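Local atomic coordinates of ABC transporter, substrate binding protein (Aeropyrum pernix, PDB entry 3EAF), a protein that probably serves as the substrate-binding component of an ABC transporter, capturing a solute outside the membrane for delivery to the permease. Residues A[144-149]-A[157-162]; A[163-168]-A[378-383]; A[48-53]-A[302-307]. All coordinates share one frame; numbering follows the deposited sequence.

The three contacts sample both alpha/beta halves of a periplasmic-binding-protein fold. Contacts 1 and 2 lie in one half and share helix 159-165: residues 157-162 pack on strand 142-148, while 163-168 meet the C-terminal helix 377-382. Their centres are about 11 Å apart, and they touch where Ala161 CB comes 3.3 Å from Thr381 OG1. Contact 3, between strand 47-56 and the end of helix 288-304, belongs to the other half; its centre lies about 37 Å from that of contact 1 and about 36 Å from that of contact 2. All three are packing contacts away from the magnesium site formed by Glu325, Asp340 and Tyr341.

Contact 1. Residues A[144-149]-A[157-162]; sequences LALAYD and SPIGAI
One face of the Tyr148 ring is filled by Ile159, whose CG1 sits 3.6 Å from the centroid of the Tyr148 ring and only 4° off the ring normal, a CH-pi contact nearly over the centre. CD1 carries the same branch on over the CD2-CE2 side of the ring, 3.5 Å from Tyr148 CD2, while the other branch, CG2, parts from it at CB and lies 3.8 Å from Tyr148 OH. Tyr148 CG, between backbone N and carbonyl carbon (chi1 63°), brings the ring to the helix, and chi2 of 97° turns its face to Ile159. The Tyr148 hydroxyl is hydrogen-bonded to Asp176 on the adjoining strand 171-178.

Farther back along strand 142-148, Leu146 divides its two methyls between two helical residues one turn apart, Ile159 and Ile162. CD1 reaches Ile159 CG2 at 4.2 Å, and CD2 meets Ile162 CG2 at 3.8 Å, the leucine and the isoleucines lying alongside, chains running opposite ways. Leu144 adds a looser touch, its CD2 lying 4.2 Å from Ile162 CG2. Trp204 of strand 202-205 also packs against Leu146, Ile159 and Ile162.

Alternate residues of a strand thus face one side of helix 159-165, the helix-on-sheet layering of an alpha/beta domain. No hydrogen bond crosses the contact: its chemistry is apolar, with the tyrosine contributing its aromatic face here and directing its polar end to Asp176.

Contact 2. Residues A[163-168]-A[378-383]; sequences KKAAPS and ARYTIE
The backbones of helix 159-165, near its C-terminal end, and of the C-terminal helix 377-382 come closest at Lys164 and Tyr380, with CA atoms 7.5 Å apart. This is helix-to-helix packing in an alpha/beta domain of the periplasmic-binding-protein fold, where helix 377-382 lies against the helix 159-165 that packs on the sheet.

The aliphatic chain of Lys164 crosses one face of the Tyr380 ring at about a right angle to that side chain. Its CD stands 3.7 Å from the centroid of the Tyr380 ring, 13° off the normal, in a CH-pi contact; CE continues toward one side, 3.6 Å from Tyr380 CE1. With CG anti to the backbone N (chi1 -173°), the lysine extends over the ring before bending at its last torsion (chi4 54°). That leaves NZ 5.2 Å from the ring centroid, at most a weak cation-pi attraction.

Ala165 approaches the ring differently, near its plane and at the edge, where its CB lies 4.2 Å from Tyr380 CE2. Ala161, one turn earlier, also packs against Tyr380. Replacing Tyr380 by an alanine is likely to deprive Lys164 CD and CE of the ring face and open a gap beside Ala165 CB.

Past Ala165 the backbone keeps helical angles without the regular bonds, and Ser168 OG donates a 2.9 Å hydrogen bond to Ala165 O.

Contact 3. Residues A[48-53]-A[302-307]; sequences VNINYI and KAIESV
Apolar contacts between three buried side chains join the two segments, and Ile304 takes part in both pairs. Its two branches separate the partners. CG2 meets Val48 CG2 at 3.8 Å and also approaches the branch point of that valine, lying 4.1 Å from Val48 CB. The other branch ends in CD1, which touches the terminal methyl of Ile50, 3.9 Å between Ile304 CD1 and Ile50 CD1. In Ile304, CG1 is anti to the carbonyl carbon (chi1 -62°) and CG2 anti to the backbone N, a setting that sends the branches to strand residues two positions apart. Both pairs meet at an angle, and the packing is modest, with 115 Å² buried in total. Ile5 of the adjacent strand 3-11 in the same sheet touches Val48 and Ile304; of the surrounding helices, Phe32 (18-38) touches Ile50 and Leu320 (317-326) touches Ile304.

Hydrogen bonds act within segment 302-307, where the helix gives way to a turn, and none bridges the contact. Ile304 to Val307 form a type I beta turn, with Val307 N bonded to Ile304 O at 3.2 Å. Ser306 OG donates to Lys302 O at 2.7 Å, tilted 28° from the carbonyl plane, tying the turn back to the preceding helical residues.

On the strand, Val48 and Ile50 present their side chains to the helix, while backbone bonds from Asn49 and Asn51 hold strand 47-56 beside strand 3-11. Here the last turn of helix 288-304 rests by Ile304 on a largely parallel sheet, a piece of the layered alpha/beta construction of a periplasmic-binding-protein domain.

Contact 1. Residues A[144-149]-A[157-162]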
ATOM      1  N   LEU A 144      17.289   7.480  15.297  1.00 10.58           N
ATOM      2  CA  LEU A 144      16.529   6.643  14.372  1.00 10.01           C
ATOM      3  C   LEU A 144      17.436   5.783  13.493  1.00  9.76           C
ATOM      4  O   LEU A 144      18.311   6.301  12.813  1.00  9.51           O
ATOM      5  CB  LEU A 144      15.617   7.521  13.497  1.00  9.78           C
ATOM      6  CG  LEU A 144      14.802   6.931  12.336  1.00 10.06           C
ATOM      7  CD1 LEU A 144      13.775   5.910  12.820  1.00  8.03           C
ATOM      8  CD2 LEU A 144      14.113   8.046  11.531  1.00  9.90           C
ATOM      9  N   ALA A 145      17.206   4.470  13.511  1.00  9.40           N
ATOM     10  CA  ALA A 145      17.886   3.533  12.613  1.00  9.09           C
ATOM     11  C   ALA A 145      16.936   3.127  11.489  1.00  8.96           C
ATOM     12  O   ALA A 145      15.739   2.985  11.718  1.00  9.55           O
ATOM     13  CB  ALA A 145      18.348   2.302  13.388  1.00  8.61           C
ATOM     14  N   LEU A 146      17.472   2.940  10.285  1.00  8.86           N
ATOM     15  CA  LEU A 146      16.671   2.574   9.108  1.00  8.60           C
ATOM     16  C   LEU A 146      17.043   1.173   8.627  1.00  8.40           C
ATOM     17  O   LEU A 146      18.169   0.941   8.177  1.00  7.94           O
ATOM     18  CB  LEU A 146      16.878   3.587   7.966  1.00  8.65           C
ATOM     19  CG  LEU A 146      16.698   5.083   8.270  1.00  9.41           C
ATOM     20  CD1 LEU A 146      17.161   5.949   7.089  1.00  9.20           C
ATOM     21  CD2 LEU A 146      15.257   5.410   8.661  1.00  9.35           C
ATOM     22  N   ALA A 147      16.100   0.241   8.737  1.00  7.99           N
ATOM     23  CA  ALA A 147      16.320  -1.131   8.288  1.00  7.78           C
ATOM     24  C   ALA A 147      15.499  -1.402   7.028  1.00  7.73           C
ATOM     25  O   ALA A 147      14.281  -1.273   7.036  1.00  7.18           O
ATOM     26  CB  ALA A 147      15.965  -2.119   9.391  1.00  7.84           C
ATOM     27  N   TYR A 148      16.174  -1.759   5.943  1.00  7.91           N
ATOM     28  CA  TYR A 148      15.506  -2.002   4.661  1.00  8.42           C
ATOM     29  C   TYR A 148      16.441  -2.751   3.721  1.00  8.62           C
ATOM     30  O   TYR A 148      17.662  -2.731   3.919  1.00  8.76           O
ATOM     31  CB  TYR A 148      15.074  -0.671   4.019  1.00  8.69           C
ATOM     32  CG  TYR A 148      16.248   0.225   3.681  1.00  8.99           C
ATOM     33  CD1 TYR A 148      16.774   0.251   2.391  1.00  9.35           C
ATOM     34  CD2 TYR A 148      16.859   1.016   4.660  1.00  8.41           C
ATOM     35  CE1 TYR A 148      17.866   1.052   2.076  1.00  9.23           C
ATOM     36  CE2 TYR A 148      17.951   1.830   4.352  1.00  9.08           C
ATOM     37  CZ  TYR A 148      18.445   1.839   3.057  1.00  9.13           C
ATOM     38  OH  TYR A 148      19.519   2.635   2.730  1.00  9.48           O
ATOM     39  N   ASP A 149      15.869  -3.386   2.695  1.00  8.43           N
ATOM     40  CA  ASP A 149      16.644  -4.094   1.673  1.00  9.07           C
ATOM     41  C   ASP A 149      17.151  -3.121   0.609  1.00  9.60           C
ATOM     42  O   ASP A 149      16.382  -2.614  -0.210  1.00  9.61           O
ATOM     43  CB  ASP A 149      15.796  -5.213   1.038  1.00  8.79           C
ATOM     44  CG  ASP A 149      16.622  -6.192   0.190  1.00  9.49           C
ATOM     45  OD1 ASP A 149      17.691  -5.812  -0.344  1.00  8.98           O
ATOM     46  OD2 ASP A 149      16.186  -7.358   0.057  1.00 10.81           O
ATOM     47  N   SER A 157      12.237   2.881  -1.269  1.00 10.73           N
ATOM     48  CA  SER A 157      11.459   3.991  -1.847  1.00 10.28           C
ATOM     49  C   SER A 157      11.407   5.290  -1.024  1.00  9.75           C
ATOM     50  O   SER A 157      11.694   6.363  -1.571  1.00 10.18           O
ATOM     51  CB  SER A 157      10.049   3.534  -2.266  1.00 10.31           C
ATOM     52  OG  SER A 157       9.349   4.582  -2.924  1.00 10.25           O
ATOM     53  N   PRO A 158      11.025   5.215   0.269  1.00  9.24           N
ATOM     54  CA  PRO A 158      10.930   6.454   1.051  1.00  9.10           C
ATOM     55  C   PRO A 158      12.224   6.847   1.792  1.00  8.99           C
ATOM     56  O   PRO A 158      12.252   7.893   2.458  1.00  8.97           O
ATOM     57  CB  PRO A 158       9.851   6.111   2.073  1.00  8.89           C
ATOM     58  CG  PRO A 158      10.091   4.671   2.365  1.00  9.01           C
ATOM     59  CD  PRO A 158      10.622   4.047   1.082  1.00  9.46           C
ATOM     60  N   ILE A 159      13.272   6.029   1.680  1.00  8.51           N
ATOM     61  CA  ILE A 159      14.496   6.220   2.481  1.00  8.62           C
ATOM     62  C   ILE A 159      15.127   7.608   2.297  1.00  8.98           C
ATOM     63  O   ILE A 159      15.407   8.305   3.277  1.00  9.34           O
ATOM     64  CB  ILE A 159      15.528   5.071   2.268  1.00  8.36           C
ATOM     65  CG1 ILE A 159      14.965   3.730   2.762  1.00  7.47           C
ATOM     66  CG2 ILE A 159      16.870   5.384   2.950  1.00  7.91           C
ATOM     67  CD1 ILE A 159      14.618   3.669   4.274  1.00  6.00           C
ATOM     68  N   GLY A 160      15.309   8.028   1.049  1.00  9.17           N
ATOM     69  CA  GLY A 160      15.837   9.373   0.776  1.00  9.47           C
ATOM     70  C   GLY A 160      15.036  10.499   1.414  1.00  9.48           C
ATOM     71  O   GLY A 160      15.607  11.438   1.989  1.00  9.36           O
ATOM     72  N   ALA A 161      13.710  10.415   1.305  1.00  9.51           N
ATOM     73  CA  ALA A 161      12.816  11.426   1.871  1.00  9.35           C
ATOM     74  C   ALA A 161      12.831  11.410   3.399  1.00  9.70           C
ATOM     75  O   ALA A 161      12.744  12.466   4.032  1.00  9.61           O
ATOM     76  CB  ALA A 161      11.386  11.251   1.340  1.00  9.48           C
ATOM     77  N   ILE A 162      12.940  10.217   3.983  1.00 10.05           N
ATOM     78  CA  ILE A 162      13.102  10.085   5.427  1.00 10.56           C
ATOM     79  C   ILE A 162      14.369  10.801   5.908  1.00 11.08           C
ATOM     80  O   ILE A 162      14.320  11.550   6.884  1.00 11.34           O
ATOM     81  CB  ILE A 162      13.124   8.612   5.889  1.00 10.45           C
ATOM     82  CG1 ILE A 162      11.730   7.979   5.762  1.00  9.93           C
ATOM     83  CG2 ILE A 162      13.591   8.513   7.342  1.00 10.41           C
ATOM     84  CD1 ILE A 162      11.747   6.459   5.878  1.00  8.71           C
TER

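Contact 2. Residues A[163-168]-A[378-383]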
ATOM      1  N   LYS A 163      15.491  10.573   5.224  1.00 11.65           N
ATOM      2  CA  LYS A 163      16.764  11.215   5.585  1.00 12.32           C
ATOM      3  C   LYS A 163      16.704  12.741   5.472  1.00 12.81           C
ATOM      4  O   LYS A 163      17.241  13.453   6.325  1.00 13.01           O
ATOM      5  CB  LYS A 163      17.929  10.653   4.761  1.00 12.01           C
ATOM      6  CG  LYS A 163      18.341   9.233   5.150  1.00 11.75           C
ATOM      7  CD  LYS A 163      19.343   8.653   4.160  1.00 12.82           C
ATOM      8  CE  LYS A 163      19.622   7.198   4.462  1.00 12.65           C
ATOM      9  NZ  LYS A 163      20.818   6.669   3.749  1.00 13.25           N
ATOM     10  N   LYS A 164      16.037  13.237   4.434  1.00 13.35           N
ATOM     11  CA  LYS A 164      15.918  14.680   4.217  1.00 14.37           C
ATOM     12  C   LYS A 164      15.001  15.338   5.249  1.00 14.31           C
ATOM     13  O   LYS A 164      15.329  16.402   5.781  1.00 14.47           O
ATOM     14  CB  LYS A 164      15.448  14.984   2.787  1.00 14.28           C
ATOM     15  CG  LYS A 164      15.464  16.470   2.407  1.00 15.76           C
ATOM     16  CD  LYS A 164      15.371  16.647   0.892  1.00 16.32           C
ATOM     17  CE  LYS A 164      15.246  18.121   0.493  1.00 18.87           C
ATOM     18  NZ  LYS A 164      16.329  18.955   1.073  1.00 21.26           N
ATOM     19  N   ALA A 165      13.872  14.693   5.537  1.00 14.16           N
ATOM     20  CA  ALA A 165      12.873  15.222   6.469  1.00 14.14           C
ATOM     21  C   ALA A 165      13.261  15.049   7.934  1.00 14.27           C
ATOM     22  O   ALA A 165      12.817  15.821   8.786  1.00 14.03           O
ATOM     23  CB  ALA A 165      11.521  14.566   6.218  1.00 14.10           C
ATOM     24  N   ALA A 166      14.080  14.036   8.221  1.00 14.46           N
ATOM     25  CA  ALA A 166      14.378  13.633   9.598  1.00 15.19           C
ATOM     26  C   ALA A 166      14.834  14.767  10.544  1.00 15.87           C
ATOM     27  O   ALA A 166      14.288  14.886  11.641  1.00 15.83           O
ATOM     28  CB  ALA A 166      15.368  12.450   9.632  1.00 15.13           C
ATOM     29  N   PRO A 167      15.823  15.598  10.127  1.00 16.66           N
ATOM     30  CA  PRO A 167      16.246  16.691  11.008  1.00 17.45           C
ATOM     31  C   PRO A 167      15.091  17.591  11.436  1.00 18.16           C
ATOM     32  O   PRO A 167      14.970  17.898  12.623  1.00 18.58           O
ATOM     33  CB  PRO A 167      17.250  17.467  10.146  1.00 17.43           C
ATOM     34  CG  PRO A 167      17.800  16.433   9.211  1.00 17.27           C
ATOM     35  CD  PRO A 167      16.613  15.583   8.877  1.00 16.55           C
ATOM     36  N   SER A 168      14.231  17.975  10.492  1.00 19.09           N
ATOM     37  CA  SER A 168      13.108  18.871  10.785  1.00 19.86           C
ATOM     38  C   SER A 168      12.039  18.213  11.660  1.00 20.09           C
ATOM     39  O   SER A 168      11.173  18.896  12.217  1.00 20.26           O
ATOM     40  CB  SER A 168      12.503  19.440   9.495  1.00 19.98           C
ATOM     41  OG  SER A 168      11.748  18.470   8.782  1.00 21.43           O
ATOM     42  N   ALA A 378       6.835  13.823  -0.734  1.00 15.36           N
ATOM     43  CA  ALA A 378       6.621  13.305  -2.080  1.00 15.18           C
ATOM     44  C   ALA A 378       7.664  13.826  -3.055  1.00 15.24           C
ATOM     45  O   ALA A 378       8.352  13.042  -3.708  1.00 14.74           O
ATOM     46  CB  ALA A 378       5.223  13.658  -2.565  1.00 14.89           C
ATOM     47  N   ARG A 379       7.785  15.151  -3.144  1.00 15.16           N
ATOM     48  CA  ARG A 379       8.713  15.747  -4.098  1.00 15.81           C
ATOM     49  C   ARG A 379      10.185  15.454  -3.794  1.00 15.73           C
ATOM     50  O   ARG A 379      10.994  15.400  -4.717  1.00 15.87           O
ATOM     51  CB  ARG A 379       8.437  17.239  -4.285  1.00 16.10           C
ATOM     52  CG  ARG A 379       7.143  17.477  -5.061  1.00 17.53           C
ATOM     53  CD  ARG A 379       6.959  18.930  -5.473  1.00 20.28           C
ATOM     54  NE  ARG A 379       5.663  19.137  -6.120  1.00 20.73           N
ATOM     55  CZ  ARG A 379       4.517  19.310  -5.470  1.00 21.52           C
ATOM     56  NH1 ARG A 379       4.486  19.305  -4.143  1.00 22.60           N
ATOM     57  NH2 ARG A 379       3.394  19.484  -6.156  1.00 22.22           N
ATOM     58  N   TYR A 380      10.516  15.218  -2.522  1.00 15.86           N
ATOM     59  CA  TYR A 380      11.873  14.791  -2.148  1.00 16.33           C
ATOM     60  C   TYR A 380      12.243  13.523  -2.902  1.00 16.65           C
ATOM     61  O   TYR A 380      13.337  13.418  -3.459  1.00 16.40           O
ATOM     62  CB  TYR A 380      12.002  14.525  -0.641  1.00 16.39           C
ATOM     63  CG  TYR A 380      11.806  15.722   0.275  1.00 16.13           C
ATOM     64  CD1 TYR A 380      11.835  17.032  -0.213  1.00 16.09           C
ATOM     65  CD2 TYR A 380      11.624  15.537   1.644  1.00 15.65           C
ATOM     66  CE1 TYR A 380      11.653  18.128   0.642  1.00 15.65           C
ATOM     67  CE2 TYR A 380      11.454  16.616   2.498  1.00 16.46           C
ATOM     68  CZ  TYR A 380      11.472  17.908   1.991  1.00 16.67           C
ATOM     69  OH  TYR A 380      11.304  18.976   2.851  1.00 18.00           O
ATOM     70  N   THR A 381      11.316  12.567  -2.924  1.00 16.80           N
ATOM     71  CA  THR A 381      11.544  11.283  -3.570  1.00 17.24           C
ATOM     72  C   THR A 381      11.544  11.420  -5.097  1.00 18.11           C
ATOM     73  O   THR A 381      12.378  10.816  -5.773  1.00 17.83           O
ATOM     74  CB  THR A 381      10.511  10.233  -3.103  1.00 17.01           C
ATOM     75  OG1 THR A 381      10.564  10.127  -1.676  1.00 15.71           O
ATOM     76  CG2 THR A 381      10.802   8.861  -3.715  1.00 16.27           C
ATOM     77  N   ILE A 382      10.617  12.222  -5.623  1.00 19.30           N
ATOM     78  CA  ILE A 382      10.505  12.455  -7.069  1.00 20.63           C
ATOM     79  C   ILE A 382      11.796  13.063  -7.632  1.00 21.88           C
ATOM     80  O   ILE A 382      12.278  12.644  -8.692  1.00 22.08           O
ATOM     81  CB  ILE A 382       9.280  13.345  -7.410  1.00 20.47           C
ATOM     82  CG1 ILE A 382       7.976  12.610  -7.063  1.00 19.70           C
ATOM     83  CG2 ILE A 382       9.290  13.743  -8.880  1.00 20.57           C
ATOM     84  CD1 ILE A 382       6.798  13.520  -6.769  1.00 19.17           C
ATOM     85  N   GLU A 383      12.361  14.023  -6.899  1.00 23.20           N
ATOM     86  CA  GLU A 383      13.582  14.717  -7.313  1.00 24.81           C
ATOM     87  C   GLU A 383      14.876  13.892  -7.146  1.00 25.14           C
ATOM     88  O   GLU A 383      15.945  14.318  -7.597  1.00 25.19           O
ATOM     89  CB  GLU A 383      13.681  16.083  -6.611  1.00 24.81           C
ATOM     90  CG  GLU A 383      12.650  17.107  -7.129  1.00 25.90           C
ATOM     91  CD  GLU A 383      12.438  18.308  -6.208  1.00 26.53           C
ATOM     92  OE1 GLU A 383      13.226  18.503  -5.248  1.00 28.41           O
ATOM     93  OE2 GLU A 383      11.467  19.069  -6.452  1.00 29.00           O
TER

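Contact 3. Residues A[48-53]-A[302-307]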
ATOM      1  N   VAL A  48     -21.902  -2.075 -17.033  1.00 14.13           N
ATOM      2  CA  VAL A  48     -20.541  -2.488 -17.343  1.00 13.61           C
ATOM      3  C   VAL A  48     -20.221  -3.780 -16.601  1.00 13.31           C
ATOM      4  O   VAL A  48     -20.462  -3.904 -15.392  1.00 13.18           O
ATOM      5  CB  VAL A  48     -19.503  -1.383 -17.009  1.00 13.61           C
ATOM      6  CG1 VAL A  48     -18.079  -1.834 -17.377  1.00 13.17           C
ATOM      7  CG2 VAL A  48     -19.843  -0.102 -17.751  1.00 13.56           C
ATOM      8  N   ASN A  49     -19.719  -4.748 -17.358  1.00 13.04           N
ATOM      9  CA  ASN A  49     -19.181  -5.981 -16.817  1.00 13.04           C
ATOM     10  C   ASN A  49     -17.669  -5.940 -16.916  1.00 12.45           C
ATOM     11  O   ASN A  49     -17.117  -5.573 -17.958  1.00 12.21           O
ATOM     12  CB  ASN A  49     -19.716  -7.188 -17.591  1.00 13.55           C
ATOM     13  CG  ASN A  49     -21.228  -7.209 -17.652  1.00 15.15           C
ATOM     14  OD1 ASN A  49     -21.818  -6.992 -18.708  1.00 18.81           O
ATOM     15  ND2 ASN A  49     -21.863  -7.424 -16.508  1.00 16.62           N
ATOM     16  N   ILE A  50     -17.000  -6.307 -15.828  1.00 11.82           N
ATOM     17  CA  ILE A  50     -15.546  -6.371 -15.841  1.00 11.04           C
ATOM     18  C   ILE A  50     -15.094  -7.814 -15.989  1.00 11.01           C
ATOM     19  O   ILE A  50     -15.352  -8.659 -15.113  1.00 11.10           O
ATOM     20  CB  ILE A  50     -14.901  -5.722 -14.589  1.00 11.25           C
ATOM     21  CG1 ILE A  50     -15.276  -4.231 -14.504  1.00 10.09           C
ATOM     22  CG2 ILE A  50     -13.386  -5.895 -14.633  1.00 10.17           C
ATOM     23  CD1 ILE A  50     -14.630  -3.483 -13.359  1.00 10.80           C
ATOM     24  N   ASN A  51     -14.441  -8.086 -17.115  1.00 10.52           N
ATOM     25  CA  ASN A  51     -13.746  -9.342 -17.309  1.00 10.86           C
ATOM     26  C   ASN A  51     -12.322  -9.121 -16.835  1.00 10.66           C
ATOM     27  O   ASN A  51     -11.530  -8.461 -17.513  1.00 10.78           O
ATOM     28  CB  ASN A  51     -13.783  -9.772 -18.787  1.00 10.92           C
ATOM     29  CG  ASN A  51     -12.972 -11.039 -19.057  1.00 11.80           C
ATOM     30  OD1 ASN A  51     -12.991 -11.991 -18.269  1.00 13.67           O
ATOM     31  ND2 ASN A  51     -12.253 -11.050 -20.172  1.00 10.37           N
ATOM     32  N   TYR A  52     -12.001  -9.635 -15.653  1.00 10.76           N
ATOM     33  CA  TYR A  52     -10.653  -9.459 -15.113  1.00 11.00           C
ATOM     34  C   TYR A  52      -9.796 -10.691 -15.358  1.00 11.24           C
ATOM     35  O   TYR A  52     -10.289 -11.823 -15.309  1.00 11.41           O
ATOM     36  CB  TYR A  52     -10.674  -9.071 -13.632  1.00 10.99           C
ATOM     37  CG  TYR A  52     -11.032 -10.179 -12.660  1.00 11.18           C
ATOM     38  CD1 TYR A  52     -10.040 -10.959 -12.063  1.00 10.42           C
ATOM     39  CD2 TYR A  52     -12.360 -10.427 -12.315  1.00 11.14           C
ATOM     40  CE1 TYR A  52     -10.365 -11.978 -11.157  1.00 11.41           C
ATOM     41  CE2 TYR A  52     -12.698 -11.440 -11.414  1.00 11.59           C
ATOM     42  CZ  TYR A  52     -11.695 -12.208 -10.835  1.00 12.09           C
ATOM     43  OH  TYR A  52     -12.023 -13.202  -9.932  1.00 12.24           O
ATOM     44  N   ILE A  53      -8.516 -10.452 -15.625  1.00 11.32           N
ATOM     45  CA  ILE A  53      -7.578 -11.517 -15.948  1.00 11.40           C
ATOM     46  C   ILE A  53      -6.481 -11.548 -14.873  1.00 11.55           C
ATOM     47  O   ILE A  53      -5.607 -10.677 -14.829  1.00 10.55           O
ATOM     48  CB  ILE A  53      -6.982 -11.336 -17.388  1.00 11.48           C
ATOM     49  CG1 ILE A  53      -8.086 -11.314 -18.458  1.00 12.12           C
ATOM     50  CG2 ILE A  53      -5.983 -12.434 -17.718  1.00 11.79           C
ATOM     51  CD1 ILE A  53      -8.492  -9.916 -18.913  1.00 13.07           C
ATOM     52  N   LYS A 302     -15.494   3.411  -9.225  1.00 11.60           N
ATOM     53  CA  LYS A 302     -15.913   4.807  -9.094  1.00 12.04           C
ATOM     54  C   LYS A 302     -15.561   5.617 -10.345  1.00 11.85           C
ATOM     55  O   LYS A 302     -16.351   6.459 -10.781  1.00 11.78           O
ATOM     56  CB  LYS A 302     -15.342   5.436  -7.813  1.00 12.34           C
ATOM     57  CG  LYS A 302     -15.863   4.796  -6.514  1.00 13.62           C
ATOM     58  CD  LYS A 302     -16.994   5.589  -5.849  1.00 15.31           C
ATOM     59  CE  LYS A 302     -17.361   4.976  -4.510  1.00 16.01           C
ATOM     60  NZ  LYS A 302     -18.207   5.844  -3.657  1.00 16.70           N
ATOM     61  N   ALA A 303     -14.395   5.343 -10.934  1.00 11.86           N
ATOM     62  CA  ALA A 303     -13.996   5.979 -12.197  1.00 12.19           C
ATOM     63  C   ALA A 303     -14.988   5.650 -13.324  1.00 12.46           C
ATOM     64  O   ALA A 303     -15.433   6.539 -14.038  1.00 12.43           O
ATOM     65  CB  ALA A 303     -12.577   5.566 -12.592  1.00 12.24           C
ATOM     66  N   ILE A 304     -15.333   4.371 -13.462  1.00 12.73           N
ATOM     67  CA  ILE A 304     -16.309   3.910 -14.460  1.00 13.14           C
ATOM     68  C   ILE A 304     -17.686   4.557 -14.269  1.00 13.52           C
ATOM     69  O   ILE A 304     -18.331   4.958 -15.240  1.00 13.41           O
ATOM     70  CB  ILE A 304     -16.447   2.360 -14.460  1.00 13.14           C
ATOM     71  CG1 ILE A 304     -15.110   1.713 -14.830  1.00 12.09           C
ATOM     72  CG2 ILE A 304     -17.566   1.908 -15.422  1.00 11.80           C
ATOM     73  CD1 ILE A 304     -15.017   0.259 -14.471  1.00 12.48           C
ATOM     74  N   GLU A 305     -18.119   4.661 -13.017  1.00 14.32           N
ATOM     75  CA  GLU A 305     -19.388   5.311 -12.679  1.00 15.23           C
ATOM     76  C   GLU A 305     -19.387   6.811 -12.974  1.00 15.79           C
ATOM     77  O   GLU A 305     -20.443   7.445 -12.965  1.00 15.66           O
ATOM     78  CB  GLU A 305     -19.743   5.063 -11.213  1.00 15.23           C
ATOM     79  CG  GLU A 305     -20.080   3.621 -10.899  1.00 15.91           C
ATOM     80  CD  GLU A 305     -20.196   3.337  -9.415  1.00 17.66           C
ATOM     81  OE1 GLU A 305     -19.599   4.081  -8.593  1.00 19.27           O
ATOM     82  OE2 GLU A 305     -20.876   2.348  -9.064  1.00 18.52           O
ATOM     83  N   SER A 306     -18.197   7.359 -13.240  1.00 16.64           N
ATOM     84  CA  SER A 306     -17.994   8.784 -13.511  1.00 17.40           C
ATOM     85  C   SER A 306     -17.884   9.118 -15.001  1.00 18.06           C
ATOM     86  O   SER A 306     -17.767  10.295 -15.358  1.00 18.70           O
ATOM     87  CB  SER A 306     -16.730   9.282 -12.799  1.00 17.42           C
ATOM     88  OG  SER A 306     -16.798   9.041 -11.406  1.00 18.31           O
ATOM     89  N   VAL A 307     -17.899   8.100 -15.862  1.00 18.14           N
ATOM     90  CA  VAL A 307     -17.808   8.324 -17.311  1.00 18.42           C
ATOM     91  C   VAL A 307     -19.083   7.918 -18.054  1.00 18.89           C
ATOM     92  O   VAL A 307     -19.899   7.146 -17.538  1.00 18.86           O
ATOM     93  CB  VAL A 307     -16.568   7.631 -17.960  1.00 18.39           C
ATOM     94  CG1 VAL A 307     -15.282   8.123 -17.325  1.00 18.61           C
ATOM     95  CG2 VAL A 307     -16.659   6.111 -17.885  1.00 17.57           C
TER